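Local coordinates for inactivation-no-after-potential D protein (Drosophila melanogaster, PDB 2QKV) that probably serves as a scaffold in G protein-coupled visual signalling, its fifth PDZ domain being a peptide-binding module, at residues Asp13-Ala18 / Asn80-Met85; Ala18-Gly23 / Gly41-Ile46; Asp54-Phe59 / Met85-Pro90. The protein carries 1 engineered substitution. All coordinates share one frame; numbering follows the deposited sequence.

Contact 1: Asp13-Ala18 / Asn80-Met85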
loop_
_atom_site.group_PDB
_atom_site.type_symbol
_atom_site.label_atom_id
_atom_site.label_comp_id
_atom_site.label_asym_id
_atom_site.label_seq_id
_atom_site.Cartn_x
_atom_site.Cartn_y
_atom_site.Cartn_z
ATOM N N ASP A 13 -1.641 -16.996 23.584
ATOM C CA ASP A 13 -0.343 -17.165 24.218
ATOM C C ASP A 13 0.060 -18.625 24.265
ATOM O O ASP A 13 -0.736 -19.494 24.656
ATOM C CB ASP A 13 -0.357 -16.616 25.647
ATOM C CG ASP A 13 -0.550 -15.122 25.695
ATOM O OD1 ASP A 13 -1.716 -14.661 25.697
ATOM O OD2 ASP A 13 0.468 -14.400 25.721
ATOM N N LEU A 14 1.296 -18.895 23.861
ATOM C CA LEU A 14 1.808 -20.257 23.879
ATOM C C LEU A 14 3.322 -20.279 24.015
ATOM O O LEU A 14 3.992 -19.249 23.918
ATOM C CB LEU A 14 1.393 -20.996 22.611
ATOM C CG LEU A 14 1.856 -20.445 21.263
ATOM C CD1 LEU A 14 3.284 -20.938 20.963
ATOM C CD2 LEU A 14 0.888 -20.906 20.170
ATOM N N MET A 15 3.845 -21.471 24.267
ATOM C CA MET A 15 5.279 -21.675 24.408
ATOM C C MET A 15 5.700 -22.562 23.253
ATOM O O MET A 15 5.281 -23.715 23.167
ATOM C CB MET A 15 5.592 -22.372 25.737
ATOM C CG MET A 15 7.055 -22.753 25.899
ATOM S SD MET A 15 8.168 -21.333 25.868
ATOM C CE MET A 15 7.953 -20.738 27.493
ATOM N N LYS A 16 6.510 -22.024 22.350
ATOM C CA LYS A 16 6.958 -22.798 21.204
ATOM C C LYS A 16 7.902 -23.905 21.659
ATOM O O LYS A 16 8.674 -23.723 22.597
ATOM C CB LYS A 16 7.663 -21.889 20.194
ATOM C CG LYS A 16 7.891 -22.547 18.846
ATOM C CD LYS A 16 8.350 -21.550 17.802
ATOM C CE LYS A 16 8.501 -22.226 16.452
ATOM N NZ LYS A 16 7.256 -22.945 16.064
ATOM N N LYS A 17 7.819 -25.056 20.999
ATOM C CA LYS A 17 8.679 -26.187 21.327
ATOM C C LYS A 17 9.439 -26.628 20.082
ATOM O O LYS A 17 8.891 -26.644 18.978
ATOM C CB LYS A 17 7.847 -27.353 21.865
ATOM C CG LYS A 17 7.102 -27.050 23.160
ATOM C CD LYS A 17 8.056 -26.730 24.308
ATOM C CE LYS A 17 7.289 -26.426 25.590
ATOM N NZ LYS A 17 8.194 -26.215 26.757
ATOM N N ALA A 18 10.709 -26.976 20.258
ATOM C CA ALA A 18 11.526 -27.418 19.135
ATOM C C ALA A 18 10.850 -28.598 18.450
ATOM O O ALA A 18 10.277 -29.467 19.108
ATOM C CB ALA A 18 12.913 -27.821 19.623
ATOM N N ASN A 80 11.641 -18.389 19.478
ATOM C CA ASN A 80 12.035 -19.744 19.864
ATOM C C ASN A 80 11.318 -20.236 21.111
ATOM O O ASN A 80 11.344 -21.433 21.409
ATOM C CB ASN A 80 13.536 -19.808 20.138
ATOM C CG ASN A 80 14.367 -19.566 18.903
ATOM O OD1 ASN A 80 15.422 -18.930 18.971
ATOM N ND2 ASN A 80 13.911 -20.081 17.770
ATOM N N GLY A 81 10.702 -19.315 21.846
ATOM C CA GLY A 81 10.014 -19.689 23.068
ATOM C C GLY A 81 8.636 -19.074 23.228
ATOM O O GLY A 81 7.691 -19.464 22.547
ATOM N N LYS A 82 8.523 -18.114 24.137
ATOM C CA LYS A 82 7.245 -17.462 24.387
ATOM C C LYS A 82 6.702 -16.733 23.165
ATOM O O LYS A 82 7.427 -16.017 22.475
ATOM C CB LYS A 82 7.366 -16.480 25.558
ATOM C CG LYS A 82 7.467 -17.137 26.931
ATOM C CD LYS A 82 6.210 -17.937 27.266
ATOM C CE LYS A 82 6.231 -18.442 28.706
ATOM N NZ LYS A 82 5.116 -19.399 28.970
ATOM N N VAL A 83 5.414 -16.931 22.909
ATOM C CA VAL A 83 4.735 -16.297 21.791
ATOM C C VAL A 83 3.445 -15.685 22.333
ATOM O O VAL A 83 2.621 -16.382 22.924
ATOM C CB VAL A 83 4.390 -17.317 20.692
ATOM C CG1 VAL A 83 3.398 -16.710 19.698
ATOM C CG2 VAL A 83 5.658 -17.727 19.960
ATOM N N SER A 84 3.297 -14.378 22.147
ATOM C CA SER A 84 2.116 -13.655 22.602
ATOM C C SER A 84 1.582 -12.863 21.421
ATOM O O SER A 84 2.258 -11.975 20.909
ATOM C CB SER A 84 2.481 -12.695 23.729
ATOM O OG SER A 84 1.338 -11.967 24.151
ATOM N N MET A 85 0.366 -13.179 20.996
ATOM C CA MET A 85 -0.214 -12.495 19.851
ATOM C C MET A 85 -1.548 -11.835 20.152
ATOM O O MET A 85 -2.283 -12.281 21.041
ATOM C CB MET A 85 -0.448 -13.498 18.724
ATOM C CG MET A 85 0.773 -14.347 18.379
ATOM S SD MET A 85 0.495 -15.487 17.025
ATOM C CE MET A 85 -0.122 -16.916 17.902
HETATM O O HOH W 1 2.938 -15.565 26.082
#
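Backbone hydrogen bonds define this pairing, in which strands 13-15 and 82-85 run antiparallel (165° between directions) with axes 4.8 Å apart. Leu14 and Val83 form the hydrogen-bonded pair: Leu14 N donates to Val83 O at 3.0 Å, and Val83 N returns to Leu14 O at 2.9 Å, nearly along the C=O axis. Beyond the last regular bridge, Lys16 N still meets Gly81 O at 2.8 Å, almost straight (169°) but from above the carbonyl plane. Strands 10-15 and 82-88 are the first and last of the PDZ domain, so these bonds join its two ends.

Among apolar contacts, Leu14 and Val83 point the same way, flank to flank, with Leu14 CD1 3.8 Å from Val83 CB; Leu22, Tyr43 and Ile46 also touch Leu14. On the opposite sheet face the bent Met15 chain lays SD against the backbone, 3.5 Å from Gly81 C.

The polar contact is Ser84 OG donating to Asp13 OD2 at 3.0 Å, approaching 33° out of the carboxylate plane. A water also donates to Asp13 OD2, its oxygen 2.8 Å away. An alanine at Ser84 would remove this hydroxyl and would probably leave the exposed Asp13 carboxylate less firmly oriented.

Contact 2: Ala18-Gly23 / Gly41-Ile46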
loop_
_atom_site.group_PDB
_atom_site.type_symbol
_atom_site.label_atom_id
_atom_site.label_comp_id
_atom_site.label_asym_id
_atom_site.label_seq_id
_atom_site.Cartn_x
_atom_site.Cartn_y
_atom_site.Cartn_z
ATOM N N ALA A 18 10.709 -26.976 20.258
ATOM C CA ALA A 18 11.526 -27.418 19.135
ATOM C C ALA A 18 10.850 -28.598 18.450
ATOM O O ALA A 18 10.277 -29.467 19.108
ATOM C CB ALA A 18 12.913 -27.821 19.623
ATOM N N GLY A 19 10.904 -28.619 17.125
ATOM C CA GLY A 19 10.304 -29.710 16.380
ATOM C C GLY A 19 8.802 -29.630 16.212
ATOM O O GLY A 19 8.200 -30.494 15.575
ATOM N N LYS A 20 8.187 -28.598 16.785
ATOM C CA LYS A 20 6.745 -28.435 16.672
ATOM C C LYS A 20 6.427 -27.078 16.046
ATOM O O LYS A 20 6.399 -26.061 16.738
ATOM C CB LYS A 20 6.088 -28.558 18.050
ATOM C CG LYS A 20 4.568 -28.542 18.004
ATOM C CD LYS A 20 3.964 -29.612 18.898
ATOM C CE LYS A 20 4.304 -31.003 18.386
ATOM N NZ LYS A 20 3.688 -32.071 19.220
ATOM N N GLU A 21 6.199 -27.078 14.732
ATOM C CA GLU A 21 5.889 -25.855 13.985
ATOM C C GLU A 21 4.562 -25.275 14.447
ATOM O O GLU A 21 3.680 -26.003 14.893
ATOM C CB GLU A 21 5.732 -26.135 12.488
ATOM C CG GLU A 21 6.768 -27.017 11.835
ATOM C CD GLU A 21 6.202 -27.693 10.599
ATOM O OE1 GLU A 21 5.708 -26.978 9.698
ATOM O OE2 GLU A 21 6.236 -28.938 10.530
ATOM N N LEU A 22 4.412 -23.964 14.305
ATOM C CA LEU A 22 3.165 -23.310 14.674
ATOM C C LEU A 22 2.055 -23.854 13.787
ATOM O O LEU A 22 0.898 -23.947 14.205
ATOM C CB LEU A 22 3.272 -21.800 14.476
ATOM C CG LEU A 22 4.178 -21.001 15.406
ATOM C CD1 LEU A 22 4.132 -19.539 14.984
ATOM C CD2 LEU A 22 3.710 -21.148 16.847
ATOM N N GLY A 23 2.408 -24.195 12.548
ATOM C CA GLY A 23 1.434 -24.736 11.618
ATOM C C GLY A 23 0.531 -23.702 10.973
ATOM O O GLY A 23 -0.571 -24.029 10.536
ATOM N N GLY A 41 -3.896 -29.471 15.814
ATOM C CA GLY A 41 -3.110 -30.429 16.573
ATOM C C GLY A 41 -1.702 -30.028 16.986
ATOM O O GLY A 41 -1.014 -30.804 17.650
ATOM N N GLN A 42 -1.253 -28.830 16.619
ATOM C CA GLN A 42 0.092 -28.398 16.994
ATOM C C GLN A 42 0.187 -27.850 18.416
ATOM O O GLN A 42 1.014 -28.302 19.209
ATOM C CB GLN A 42 0.608 -27.346 16.007
ATOM C CG GLN A 42 0.754 -27.836 14.572
ATOM C CD GLN A 42 1.674 -29.040 14.449
ATOM O OE1 GLN A 42 1.216 -30.166 14.241
ATOM N NE2 GLN A 42 2.976 -28.807 14.582
ATOM N N TYR A 43 -0.643 -26.860 18.727
ATOM C CA TYR A 43 -0.665 -26.249 20.050
ATOM C C TYR A 43 -2.105 -26.092 20.512
ATOM O O TYR A 43 -2.966 -25.668 19.743
ATOM C CB TYR A 43 0.007 -24.872 20.035
ATOM C CG TYR A 43 1.494 -24.940 19.801
ATOM C CD1 TYR A 43 2.013 -25.047 18.510
ATOM C CD2 TYR A 43 2.382 -24.953 20.876
ATOM C CE1 TYR A 43 3.388 -25.174 18.300
ATOM C CE2 TYR A 43 3.755 -25.078 20.674
ATOM C CZ TYR A 43 4.248 -25.190 19.384
ATOM O OH TYR A 43 5.601 -25.340 19.179
ATOM N N PRO A 44 -2.388 -26.453 21.772
ATOM C CA PRO A 44 -3.735 -26.349 22.333
ATOM C C PRO A 44 -4.329 -24.948 22.219
ATOM O O PRO A 44 -5.505 -24.805 21.894
ATOM C CB PRO A 44 -3.533 -26.776 23.784
ATOM C CG PRO A 44 -2.439 -27.801 23.666
ATOM C CD PRO A 44 -1.476 -27.123 22.718
ATOM N N GLU A 45 -3.519 -23.923 22.476
ATOM C CA GLU A 45 -4.001 -22.545 22.392
ATOM C C GLU A 45 -4.415 -22.163 20.969
ATOM O O GLU A 45 -5.366 -21.406 20.774
ATOM C CB GLU A 45 -2.943 -21.565 22.924
ATOM C CG GLU A 45 -1.503 -22.010 22.732
ATOM C CD GLU A 45 -1.005 -22.927 23.845
ATOM O OE1 GLU A 45 -0.767 -22.438 24.974
ATOM O OE2 GLU A 45 -0.859 -24.141 23.590
ATOM N N ILE A 46 -3.714 -22.682 19.966
ATOM C CA ILE A 46 -4.078 -22.380 18.590
ATOM C C ILE A 46 -5.379 -23.112 18.272
ATOM O O ILE A 46 -6.318 -22.535 17.720
ATOM C CB ILE A 46 -2.966 -22.827 17.596
ATOM C CG1 ILE A 46 -1.710 -21.979 17.812
ATOM C CG2 ILE A 46 -3.460 -22.718 16.160
ATOM C CD1 ILE A 46 -0.567 -22.305 16.808
#
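The Tyr43 ring meets the loop 18-23 at its edge: Lys20 O and Glu21 O both lie near the ring plane, the second 3.5 Å from Tyr43 CE1. At the tip of that edge Tyr43 OH donates to Lys20 O at 2.7 Å, arriving in the carbonyl plane on a lone pair with a C=O...O angle of 138°. The same hydroxyl accepts a hydrogen bond from Lys17 N, so it is held as donor and acceptor at once, which should restrain the ring. The other flat group, the Gln42 amide, is used equally edge-on. Gln42 NE2 donates to Glu21 O at 2.9 Å along a nearly straight line (170°), with the acceptor 3° from the amide plane. The Gln42 chain, bent at chi2, curls back to bring the amide there.

In sequence and position, Glu21-Leu22-Gly23 corresponds to part of the carboxylate-binding loop of PDZ domains, between strands 10-15 and 24-28; Tyr43 and Gln42 therefore grip consecutive carbonyls of that loop from the start of helix 44-49, where Tyr43 occupies the N-cap position.

The Lys20 chain runs antiparallel to the Tyr43 side chain, its CG 3.6 Å from Tyr43 CE1. Farther along, Lys20 CD comes 3.2 Å from Gln42 O. Leu22 turns its end back so that CD2 sits 4.3 Å from Tyr43 CE1, while Ile46 CD1 approaches Leu22 O at 3.4 Å. Leu14 packs on Leu22, Tyr43 and Ile46, and Pro92 of the second subunit also packs on Leu22. Gly23 has a positive phi, and a beta carbon built there would fall 3.0 Å from Gln42 CG, a tight approach.

Contact 3: Asp54-Phe59 / Met85-Pro90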
loop_
_atom_site.group_PDB
_atom_site.type_symbol
_atom_site.label_atom_id
_atom_site.label_comp_id
_atom_site.label_asym_id
_atom_site.label_seq_id
_atom_site.Cartn_x
_atom_site.Cartn_y
_atom_site.Cartn_z
ATOM N N ASP A 54 -8.483 -15.701 10.582
ATOM C CA ASP A 54 -8.176 -14.761 11.659
ATOM C C ASP A 54 -6.952 -13.954 11.237
ATOM O O ASP A 54 -6.106 -14.443 10.481
ATOM C CB ASP A 54 -7.863 -15.486 12.968
ATOM C CG ASP A 54 -9.099 -16.071 13.635
ATOM O OD1 ASP A 54 -10.229 -15.739 13.215
ATOM O OD2 ASP A 54 -8.910 -16.854 14.598
ATOM N N ILE A 55 -6.851 -12.719 11.726
ATOM C CA ILE A 55 -5.737 -11.854 11.377
ATOM C C ILE A 55 -4.921 -11.515 12.615
ATOM O O ILE A 55 -5.443 -10.909 13.562
ATOM C CB ILE A 55 -6.218 -10.525 10.740
ATOM C CG1 ILE A 55 -7.110 -10.824 9.534
ATOM C CG2 ILE A 55 -5.009 -9.689 10.322
ATOM C CD1 ILE A 55 -7.661 -9.584 8.863
ATOM N N ILE A 56 -3.654 -11.926 12.605
ATOM C CA ILE A 56 -2.752 -11.645 13.718
ATOM C C ILE A 56 -2.265 -10.212 13.502
ATOM O O ILE A 56 -1.660 -9.901 12.468
ATOM C CB ILE A 56 -1.568 -12.637 13.708
ATOM C CG1 ILE A 56 -2.110 -14.069 13.826
ATOM C CG2 ILE A 56 -0.607 -12.317 14.855
ATOM C CD1 ILE A 56 -1.092 -15.184 13.529
ATOM N N THR A 57 -2.510 -9.353 14.494
ATOM C CA THR A 57 -2.169 -7.933 14.402
ATOM C C THR A 57 -1.001 -7.440 15.258
ATOM O O THR A 57 -0.518 -6.318 15.068
ATOM C CB THR A 57 -3.411 -7.074 14.717
ATOM O OG1 THR A 57 -3.900 -7.428 16.019
ATOM C CG2 THR A 57 -4.505 -7.348 13.700
ATOM N N LYS A 58 -0.576 -8.252 16.222
ATOM C CA LYS A 58 0.566 -7.899 17.063
ATOM C C LYS A 58 1.281 -9.199 17.416
ATOM O O LYS A 58 0.645 -10.200 17.711
ATOM C CB LYS A 58 0.129 -7.159 18.336
ATOM C CG LYS A 58 1.317 -6.596 19.127
ATOM C CD LYS A 58 0.905 -5.632 20.228
ATOM C CE LYS A 58 0.414 -4.318 19.642
ATOM N NZ LYS A 58 0.264 -3.243 20.673
ATOM N N PHE A 59 2.605 -9.189 17.357
ATOM C CA PHE A 59 3.368 -10.398 17.650
ATOM C C PHE A 59 4.477 -10.038 18.619
ATOM O O PHE A 59 5.316 -9.197 18.316
ATOM C CB PHE A 59 3.978 -10.979 16.364
ATOM C CG PHE A 59 4.648 -12.309 16.570
ATOM C CD1 PHE A 59 3.905 -13.485 16.512
ATOM C CD2 PHE A 59 6.001 -12.383 16.897
ATOM C CE1 PHE A 59 4.490 -14.728 16.781
ATOM C CE2 PHE A 59 6.598 -13.629 17.169
ATOM C CZ PHE A 59 5.836 -14.799 17.110
ATOM N N MET A 85 0.366 -13.179 20.996
ATOM C CA MET A 85 -0.214 -12.495 19.851
ATOM C C MET A 85 -1.548 -11.835 20.152
ATOM O O MET A 85 -2.283 -12.281 21.041
ATOM C CB MET A 85 -0.448 -13.498 18.724
ATOM C CG MET A 85 0.773 -14.347 18.379
ATOM S SD MET A 85 0.495 -15.487 17.025
ATOM C CE MET A 85 -0.122 -16.916 17.902
ATOM N N GLU A 86 -1.833 -10.759 19.422
ATOM C CA GLU A 86 -3.133 -10.095 19.486
ATOM C C GLU A 86 -3.704 -10.459 18.124
ATOM O O GLU A 86 -2.988 -10.429 17.104
ATOM C CB GLU A 86 -3.026 -8.579 19.642
ATOM C CG GLU A 86 -2.498 -8.191 21.014
ATOM C CD GLU A 86 -2.672 -6.725 21.339
ATOM O OE1 GLU A 86 -3.093 -5.951 20.456
ATOM O OE2 GLU A 86 -2.379 -6.351 22.495
ATOM N N VAL A 87 -4.989 -10.793 18.103
ATOM C CA VAL A 87 -5.643 -11.275 16.896
ATOM C C VAL A 87 -7.071 -10.731 16.758
ATOM O O VAL A 87 -7.737 -10.463 17.753
ATOM C CB VAL A 87 -5.741 -12.837 16.961
ATOM C CG1 VAL A 87 -6.174 -13.409 15.612
ATOM C CG2 VAL A 87 -4.402 -13.449 17.428
ATOM N N THR A 88 -7.532 -10.562 15.523
ATOM C CA THR A 88 -8.907 -10.143 15.286
ATOM C C THR A 88 -9.565 -11.162 14.348
ATOM O O THR A 88 -8.903 -11.721 13.462
ATOM C CB THR A 88 -9.002 -8.712 14.700
ATOM O OG1 THR A 88 -10.375 -8.277 14.755
ATOM C CG2 THR A 88 -8.530 -8.671 13.259
ATOM N N ARG A 89 -10.852 -11.431 14.569
ATOM C CA ARG A 89 -11.627 -12.379 13.749
ATOM C C ARG A 89 -12.491 -11.497 12.856
ATOM O O ARG A 89 -13.515 -10.970 13.299
ATOM C CB ARG A 89 -12.500 -13.266 14.640
ATOM C CG ARG A 89 -13.297 -14.319 13.856
ATOM C CD ARG A 89 -13.516 -15.565 14.697
ATOM N NE ARG A 89 -12.232 -16.133 15.093
ATOM C CZ ARG A 89 -12.062 -16.984 16.096
ATOM N NH1 ARG A 89 -13.107 -17.379 16.817
ATOM N NH2 ARG A 89 -10.849 -17.419 16.398
ATOM N N PRO A 90 -12.102 -11.339 11.580
ATOM C CA PRO A 90 -12.807 -10.500 10.606
ATOM C C PRO A 90 -14.075 -11.072 9.998
ATOM O O PRO A 90 -14.138 -11.316 8.800
ATOM C CB PRO A 90 -11.727 -10.232 9.561
ATOM C CG PRO A 90 -11.035 -11.569 9.487
ATOM C CD PRO A 90 -10.954 -12.022 10.946
HETATM O O HOH W 2 -3.309 -5.500 17.862
HETATM O O HOH W 3 -2.459 -3.295 20.779
#
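Met85 lies at the apolar centre, packed against Ile56 and Phe59 of the neighbouring strand. Its CG, anti to the carbonyl carbon, runs alongside Phe59 and comes 3.7 Å from Phe59 CD1. Met85 SD stands 5.1 Å from the Phe59 ring centroid and 78° off the ring normal, a Met-aromatic contact at the edge, and lies 3.9 Å from Ile56 CD1. Val87 shares this sheet face, which Val12, Phe10, Ile35 and Phe76 help to cover. On the other face the Ile55 chain lies at a slant to the Pro90 ring, with Ile55 CD1 4.0 Å from Pro90 CG; both also pack against Pro28 and Phe69 of the third subunit.

The backbone frame is antiparallel, with Ile55 N donating to Thr88 O at 2.9 Å almost linearly (178°). Ile56 still pairs with Val87, but beyond it the register slips by one: Thr57 and Lys58 both face Glu86, a classic beta bulge. Glu86 O receives Thr57 N at 2.9 Å and, weakly, Lys58 N. In the PDZ fold strand 55-59 lies between 82-88 and 33-38, which it meets on its other edge through Ile56 and Cys33.

At the partly exposed edge the Lys58 and Glu86 chains run alongside each other, but their charged atoms do not touch; one water joins Lys58 NZ to Glu86 OE1, and a second links that oxygen with Thr57 OG1. At the far end Arg89 grips buried Asp54 side-on. Arg89 NE donates to Asp54 OD1 at 2.8 Å, and NH2 of Arg89 to OD2 of Asp54 at 2.7 Å, each oxygen using its syn lone pair. The guanidinium and carboxylate planes are 8° apart in this bidentate salt bridge. Gln51 N also donates to Asp54 OD2, which probably helps to keep the buried carboxylate ionised.

Overall arrangement
From the N terminus, strand 10-15 opens contact 1, which closes a long loop when strand 82-88 returns beside it. Contact 2 nests inside that loop: it begins at Ala18, shared with contact 1, and closes where helix 44-49 starts. The two touch directly, Leu14 packing on Glu45. Contact 3 opens after contact 2 has closed, at strand 55-59, and closes on strand 82-88, enclosing helix 69-77. It crosses contact 1, because its first segment lies inside the loop that contact 1 closes and its second, 85-90, runs on past that closure; the two share Met85. Strand 82-88 thus joins 10-15 to 55-59 in one sheet, while contact 2 ties the loop 18-23 to the helix start.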